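Local atomic coordinates of genome polyprotein (Chicken sicinivirus JSY, PDB entry 6QWT), a protein that probably copies the viral RNA genome, as the 3D RNA-dependent RNA polymerase released from the C-terminal end of the viral polyprotein. Residues H147-D159 / S274-Y287. Residues are numbered along the deposited sequence; the frame is centred on the assembly and turned at random.
Sequences HNPDYFYTTFLKD and SIYLSKHVFGDQWY
Tyr153 and His280 pair where strands 152-157 and 277-282 run parallel, their axes 40° apart, in the five-stranded mixed sheet that links the 152-157 and 174-177 pair to the 277-282 and 285-290 hairpin of this polymerase. Tyr153 N bonds to Lys279 O at 2.8 Å, nearly straight; Val281 N returns to Tyr153 O, and Thr155 N reaches Val281 O, so Tyr153 is gripped by both its N and its O. At the hairpin turn a water continues the ladder, donating to Thr155 O and Val281 O and accepting from Gly283 N. On one side of the sheet Phe152 is clasped between two residues of the hairpin. Lys279 CE lies over one face of the Phe152 ring, 3.8 Å from the centroid of that ring in a CH-pi contact, and NZ, whose position is less certain, may add an off-centre cation-pi interaction; a bend at chi3 (72°) folds the lysine chain onto the ring. Trp286 turns its edge to the opposite face in a T-shaped pair, planes at 80°. Thr154 and Val281 point the same way on this side, CG2 to CG1 4.1 Å. The rings of Tyr153 and His280 share the other side, near parallel but slid apart with little overlap. There His280 NE2 and Ser278 OG are hydrogen-bonded at 2.6 Å, while ND1 and Thr155 OG1 both bond to Glu176 on strand 174-177, tying three strands together through one carboxylate. Farther along, Phe282 presents its ring edge to the other strand, CD1 lying 3.2 Å from Thr155 O and CE1 4.1 Å from Leu157 CG.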
loop_
_atom_site.group_PDB
_atom_site.type_symbol
_atom_site.label_atom_id
_atom_site.label_comp_id
_atom_site.label_asym_id
_atom_site.label_seq_id
_atom_site.Cartn_x
_atom_site.Cartn_y
_atom_site.Cartn_z
ATOM N N HIS A 147 -19.733 -4.775 -17.247
ATOM C CA HIS A 147 -20.501 -3.905 -18.126
ATOM C C HIS A 147 -20.879 -2.581 -17.476
ATOM O O HIS A 147 -21.157 -1.611 -18.191
ATOM C CB HIS A 147 -21.768 -4.624 -18.598
ATOM C CG HIS A 147 -21.499 -5.749 -19.549
ATOM N ND1 HIS A 147 -21.333 -7.053 -19.132
ATOM C CD2 HIS A 147 -21.354 -5.764 -20.896
ATOM C CE1 HIS A 147 -21.103 -7.823 -20.181
ATOM N NE2 HIS A 147 -21.109 -7.065 -21.263
ATOM N N ASN A 148 -20.885 -2.518 -16.150
ATOM C CA ASN A 148 -21.247 -1.314 -15.414
ATOM C C ASN A 148 -20.635 -1.390 -14.020
ATOM O O ASN A 148 -21.267 -1.914 -13.094
ATOM C CB ASN A 148 -22.768 -1.166 -15.341
ATOM C CG ASN A 148 -23.202 -0.010 -14.461
ATOM O OD1 ASN A 148 -22.574 1.049 -14.452
ATOM N ND2 ASN A 148 -24.285 -0.209 -13.715
ATOM N N PRO A 149 -19.404 -0.900 -13.835
ATOM C CA PRO A 149 -18.746 -1.040 -12.528
ATOM C C PRO A 149 -19.362 -0.145 -11.461
ATOM O O PRO A 149 -18.806 0.903 -11.119
ATOM C CB PRO A 149 -17.291 -0.653 -12.827
ATOM C CG PRO A 149 -17.383 0.261 -14.010
ATOM C CD PRO A 149 -18.548 -0.228 -14.828
ATOM N N ASP A 150 -20.510 -0.567 -10.926
ATOM C CA ASP A 150 -21.288 0.191 -9.946
ATOM C C ASP A 150 -21.266 -0.587 -8.631
ATOM O O ASP A 150 -21.986 -1.578 -8.475
ATOM C CB ASP A 150 -22.714 0.398 -10.455
ATOM C CG ASP A 150 -23.542 1.298 -9.555
ATOM O OD1 ASP A 150 -22.977 1.919 -8.630
ATOM O OD2 ASP A 150 -24.765 1.392 -9.782
ATOM N N TYR A 151 -20.447 -0.138 -7.684
ATOM C CA TYR A 151 -20.227 -0.900 -6.463
ATOM C C TYR A 151 -19.786 0.045 -5.352
ATOM O O TYR A 151 -19.402 1.193 -5.598
ATOM C CB TYR A 151 -19.191 -2.012 -6.683
ATOM C CG TYR A 151 -17.836 -1.507 -7.121
ATOM C CD1 TYR A 151 -16.867 -1.163 -6.186
ATOM C CD2 TYR A 151 -17.523 -1.373 -8.468
ATOM C CE1 TYR A 151 -15.628 -0.697 -6.579
ATOM C CE2 TYR A 151 -16.282 -0.908 -8.871
ATOM C CZ TYR A 151 -15.340 -0.572 -7.920
ATOM O OH TYR A 151 -14.104 -0.108 -8.306
ATOM N N PHE A 152 -19.829 -0.466 -4.123
ATOM C CA PHE A 152 -19.540 0.302 -2.917
ATOM C C PHE A 152 -18.254 -0.191 -2.267
ATOM O O PHE A 152 -18.054 -1.401 -2.118
ATOM C CB PHE A 152 -20.684 0.185 -1.903
ATOM C CG PHE A 152 -21.896 1.005 -2.242
ATOM C CD1 PHE A 152 -21.969 2.340 -1.879
ATOM C CD2 PHE A 152 -22.973 0.433 -2.900
ATOM C CE1 PHE A 152 -23.088 3.095 -2.181
ATOM C CE2 PHE A 152 -24.096 1.186 -3.203
ATOM C CZ PHE A 152 -24.152 2.516 -2.841
ATOM N N TYR A 153 -17.393 0.745 -1.871
ATOM C CA TYR A 153 -16.328 0.448 -0.924
ATOM C C TYR A 153 -16.885 0.529 0.492
ATOM O O TYR A 153 -17.606 1.474 0.828
ATOM C CB TYR A 153 -15.166 1.435 -1.079
ATOM C CG TYR A 153 -14.326 1.248 -2.326
ATOM C CD1 TYR A 153 -13.164 0.480 -2.302
ATOM C CD2 TYR A 153 -14.687 1.852 -3.525
ATOM C CE1 TYR A 153 -12.390 0.313 -3.448
ATOM C CE2 TYR A 153 -13.924 1.692 -4.669
ATOM C CZ TYR A 153 -12.778 0.924 -4.627
ATOM O OH TYR A 153 -12.029 0.771 -5.772
ATOM N N THR A 154 -16.559 -0.460 1.322
ATOM C CA THR A 154 -16.855 -0.387 2.749
ATOM C C THR A 154 -15.716 0.334 3.457
ATOM O O THR A 154 -14.552 -0.053 3.318
ATOM C CB THR A 154 -17.045 -1.779 3.353
ATOM O OG1 THR A 154 -15.880 -2.575 3.103
ATOM C CG2 THR A 154 -18.257 -2.460 2.749
ATOM N N THR A 155 -16.051 1.374 4.215
ATOM C CA THR A 155 -15.066 2.217 4.886
ATOM C C THR A 155 -15.093 1.959 6.387
ATOM O O THR A 155 -16.164 1.965 7.003
ATOM C CB THR A 155 -15.335 3.699 4.607
ATOM O OG1 THR A 155 -15.337 3.928 3.193
ATOM C CG2 THR A 155 -14.272 4.570 5.260
ATOM N N PHE A 156 -13.916 1.746 6.970
ATOM C CA PHE A 156 -13.772 1.538 8.402
ATOM C C PHE A 156 -12.605 2.363 8.926
ATOM O O PHE A 156 -11.752 2.831 8.167
ATOM C CB PHE A 156 -13.539 0.056 8.743
ATOM C CG PHE A 156 -14.660 -0.852 8.319
ATOM C CD1 PHE A 156 -15.900 -0.780 8.937
ATOM C CD2 PHE A 156 -14.473 -1.784 7.310
ATOM C CE1 PHE A 156 -16.932 -1.616 8.553
ATOM C CE2 PHE A 156 -15.502 -2.623 6.921
ATOM C CZ PHE A 156 -16.732 -2.538 7.543
ATOM N N LEU A 157 -12.583 2.543 10.242
ATOM C CA LEU A 157 -11.404 3.067 10.916
ATOM C C LEU A 157 -10.386 1.944 11.077
ATOM O O LEU A 157 -10.723 0.841 11.527
ATOM C CB LEU A 157 -11.788 3.652 12.273
ATOM C CG LEU A 157 -12.856 4.744 12.228
ATOM C CD1 LEU A 157 -13.283 5.154 13.631
ATOM C CD2 LEU A 157 -12.349 5.944 11.443
ATOM N N LYS A 158 -9.146 2.215 10.687
ATOM C CA LYS A 158 -8.130 1.169 10.660
ATOM C C LYS A 158 -7.646 0.883 12.074
ATOM O O LYS A 158 -7.042 1.744 12.723
ATOM C CB LYS A 158 -6.966 1.561 9.756
ATOM C CG LYS A 158 -5.986 0.413 9.536
ATOM C CD LYS A 158 -4.830 0.767 8.608
ATOM C CE LYS A 158 -4.497 -0.430 7.720
ATOM N NZ LYS A 158 -4.344 -0.003 6.304
ATOM N N ASP A 159 -7.897 -0.335 12.540
ATOM C CA ASP A 159 -7.476 -0.796 13.858
ATOM C C ASP A 159 -6.003 -1.185 13.789
ATOM O O ASP A 159 -5.656 -2.225 13.222
ATOM C CB ASP A 159 -8.352 -1.972 14.275
ATOM C CG ASP A 159 -8.113 -2.420 15.710
ATOM O OD1 ASP A 159 -8.730 -3.438 16.095
ATOM O OD2 ASP A 159 -7.327 -1.781 16.451
ATOM N N SER A 274 -14.640 4.231 -11.831
ATOM C CA SER A 274 -15.147 3.729 -10.558
ATOM C C SER A 274 -14.107 3.794 -9.448
ATOM O O SER A 274 -14.441 3.520 -8.290
ATOM C CB SER A 274 -15.655 2.290 -10.715
ATOM O OG SER A 274 -14.600 1.350 -10.595
ATOM N N ILE A 275 -12.868 4.147 -9.772
ATOM C CA ILE A 275 -11.817 4.317 -8.782
ATOM C C ILE A 275 -11.689 5.770 -8.339
ATOM O O ILE A 275 -11.594 6.042 -7.142
ATOM C CB ILE A 275 -10.480 3.779 -9.335
ATOM C CG1 ILE A 275 -10.456 2.253 -9.257
ATOM C CG2 ILE A 275 -9.300 4.362 -8.573
ATOM C CD1 ILE A 275 -9.346 1.628 -10.057
ATOM N N TYR A 276 -11.697 6.721 -9.279
ATOM C CA TYR A 276 -11.561 8.124 -8.900
ATOM C C TYR A 276 -12.898 8.824 -8.683
ATOM O O TYR A 276 -12.915 9.935 -8.144
ATOM C CB TYR A 276 -10.721 8.896 -9.934
ATOM C CG TYR A 276 -11.296 9.029 -11.335
ATOM C CD1 TYR A 276 -10.770 8.289 -12.386
ATOM C CD2 TYR A 276 -12.323 9.928 -11.618
ATOM C CE1 TYR A 276 -11.264 8.415 -13.672
ATOM C CE2 TYR A 276 -12.829 10.057 -12.902
ATOM C CZ TYR A 276 -12.291 9.295 -13.926
ATOM O OH TYR A 276 -12.774 9.407 -15.209
ATOM N N LEU A 277 -14.013 8.209 -9.087
ATOM C CA LEU A 277 -15.364 8.679 -8.763
ATOM C C LEU A 277 -16.067 7.500 -8.094
ATOM O O LEU A 277 -16.904 6.827 -8.702
ATOM C CB LEU A 277 -16.110 9.169 -10.010
ATOM C CG LEU A 277 -17.424 9.919 -9.771
ATOM C CD1 LEU A 277 -17.196 11.133 -8.882
ATOM C CD2 LEU A 277 -18.056 10.333 -11.092
ATOM N N SER A 278 -15.721 7.254 -6.835
ATOM C CA SER A 278 -16.037 6.008 -6.155
ATOM C C SER A 278 -17.160 6.196 -5.142
ATOM O O SER A 278 -17.340 7.278 -4.579
ATOM C CB SER A 278 -14.796 5.461 -5.445
ATOM O OG SER A 278 -14.293 6.415 -4.524
ATOM N N LYS A 279 -17.904 5.117 -4.905
ATOM C CA LYS A 279 -18.973 5.093 -3.917
ATOM C C LYS A 279 -18.480 4.424 -2.640
ATOM O O LYS A 279 -17.795 3.399 -2.689
ATOM C CB LYS A 279 -20.200 4.350 -4.452
ATOM C CG LYS A 279 -20.822 5.004 -5.672
ATOM C CD LYS A 279 -21.614 4.011 -6.499
ATOM C CE LYS A 279 -22.891 3.617 -5.797
ATOM N NZ LYS A 279 -23.712 2.674 -6.603
ATOM N N HIS A 280 -18.837 5.009 -1.498
ATOM C CA HIS A 280 -18.378 4.535 -0.203
ATOM C C HIS A 280 -19.548 4.424 0.764
ATOM O O HIS A 280 -20.556 5.119 0.624
ATOM C CB HIS A 280 -17.320 5.472 0.397
ATOM C CG HIS A 280 -16.106 5.653 -0.460
ATOM N ND1 HIS A 280 -14.865 5.171 -0.103
ATOM C CD2 HIS A 280 -15.937 6.279 -1.651
ATOM C CE1 HIS A 280 -13.987 5.486 -1.038
ATOM N NE2 HIS A 280 -14.612 6.155 -1.990
ATOM N N VAL A 281 -19.399 3.544 1.753
ATOM C CA VAL A 281 -20.351 3.447 2.854
ATOM C C VAL A 281 -19.566 3.327 4.156
ATOM O O VAL A 281 -18.800 2.375 4.343
ATOM C CB VAL A 281 -21.339 2.276 2.688
ATOM C CG1 VAL A 281 -20.621 0.938 2.475
ATOM C CG2 VAL A 281 -22.292 2.219 3.871
ATOM N N PHE A 282 -19.732 4.305 5.038
ATOM C CA PHE A 282 -19.077 4.340 6.343
ATOM C C PHE A 282 -20.176 4.284 7.396
ATOM O O PHE A 282 -20.744 5.317 7.765
ATOM C CB PHE A 282 -18.217 5.594 6.483
ATOM C CG PHE A 282 -17.559 5.742 7.828
ATOM C CD1 PHE A 282 -16.471 4.956 8.173
ATOM C CD2 PHE A 282 -18.017 6.680 8.737
ATOM C CE1 PHE A 282 -15.858 5.098 9.405
ATOM C CE2 PHE A 282 -17.409 6.826 9.970
ATOM C CZ PHE A 282 -16.328 6.035 10.305
ATOM N N GLY A 283 -20.483 3.085 7.877
ATOM C CA GLY A 283 -21.627 2.945 8.762
ATOM C C GLY A 283 -22.890 3.183 7.952
ATOM O O GLY A 283 -23.148 2.508 6.947
ATOM N N ASP A 284 -23.694 4.159 8.376
ATOM C CA ASP A 284 -24.873 4.589 7.634
ATOM C C ASP A 284 -24.616 5.870 6.843
ATOM O O ASP A 284 -25.566 6.534 6.411
ATOM C CB ASP A 284 -26.062 4.775 8.585
ATOM C CG ASP A 284 -27.392 4.920 7.850
ATOM O OD1 ASP A 284 -27.694 4.079 6.977
ATOM O OD2 ASP A 284 -28.129 5.883 8.148
ATOM N N GLN A 285 -23.347 6.231 6.650
ATOM C CA GLN A 285 -22.972 7.399 5.860
ATOM C C GLN A 285 -22.636 6.937 4.446
ATOM O O GLN A 285 -21.623 6.262 4.227
ATOM C CB GLN A 285 -21.796 8.136 6.495
ATOM C CG GLN A 285 -22.052 8.606 7.916
ATOM C CD GLN A 285 -23.222 9.568 8.012
ATOM O OE1 GLN A 285 -23.175 10.678 7.481
ATOM N NE2 GLN A 285 -24.279 9.146 8.696
ATOM N N TRP A 286 -23.490 7.295 3.494
ATOM C CA TRP A 286 -23.305 6.956 2.089
ATOM C C TRP A 286 -22.852 8.198 1.335
ATOM O O TRP A 286 -23.489 9.252 1.430
ATOM C CB TRP A 286 -24.599 6.411 1.487
ATOM C CG TRP A 286 -25.201 5.297 2.285
ATOM C CD1 TRP A 286 -25.960 5.412 3.415
ATOM C CD2 TRP A 286 -25.092 3.893 2.016
ATOM N NE1 TRP A 286 -26.331 4.166 3.864
ATOM C CE2 TRP A 286 -25.812 3.218 3.023
ATOM C CE3 TRP A 286 -24.457 3.142 1.022
ATOM C CZ2 TRP A 286 -25.913 1.828 3.064
ATOM C CZ3 TRP A 286 -24.561 1.761 1.064
ATOM C CH2 TRP A 286 -25.283 1.119 2.078
ATOM N N TYR A 287 -21.754 8.074 0.591
ATOM C CA TYR A 287 -21.184 9.228 -0.089
ATOM C C TYR A 287 -20.348 8.757 -1.271
ATOM O O TYR A 287 -19.993 7.581 -1.384
ATOM C CB TYR A 287 -20.342 10.082 0.868
ATOM C CG TYR A 287 -19.195 9.334 1.506
ATOM C CD1 TYR A 287 -19.390 8.557 2.642
ATOM C CD2 TYR A 287 -17.915 9.401 0.970
ATOM C CE1 TYR A 287 -18.343 7.867 3.226
ATOM C CE2 TYR A 287 -16.860 8.714 1.548
ATOM C CZ TYR A 287 -17.080 7.952 2.674
ATOM O OH TYR A 287 -16.034 7.267 3.251
HETATM O O HOH W 1 -16.939 2.713 -6.698
HETATM O O HOH W 2 -18.684 0.844 6.849
#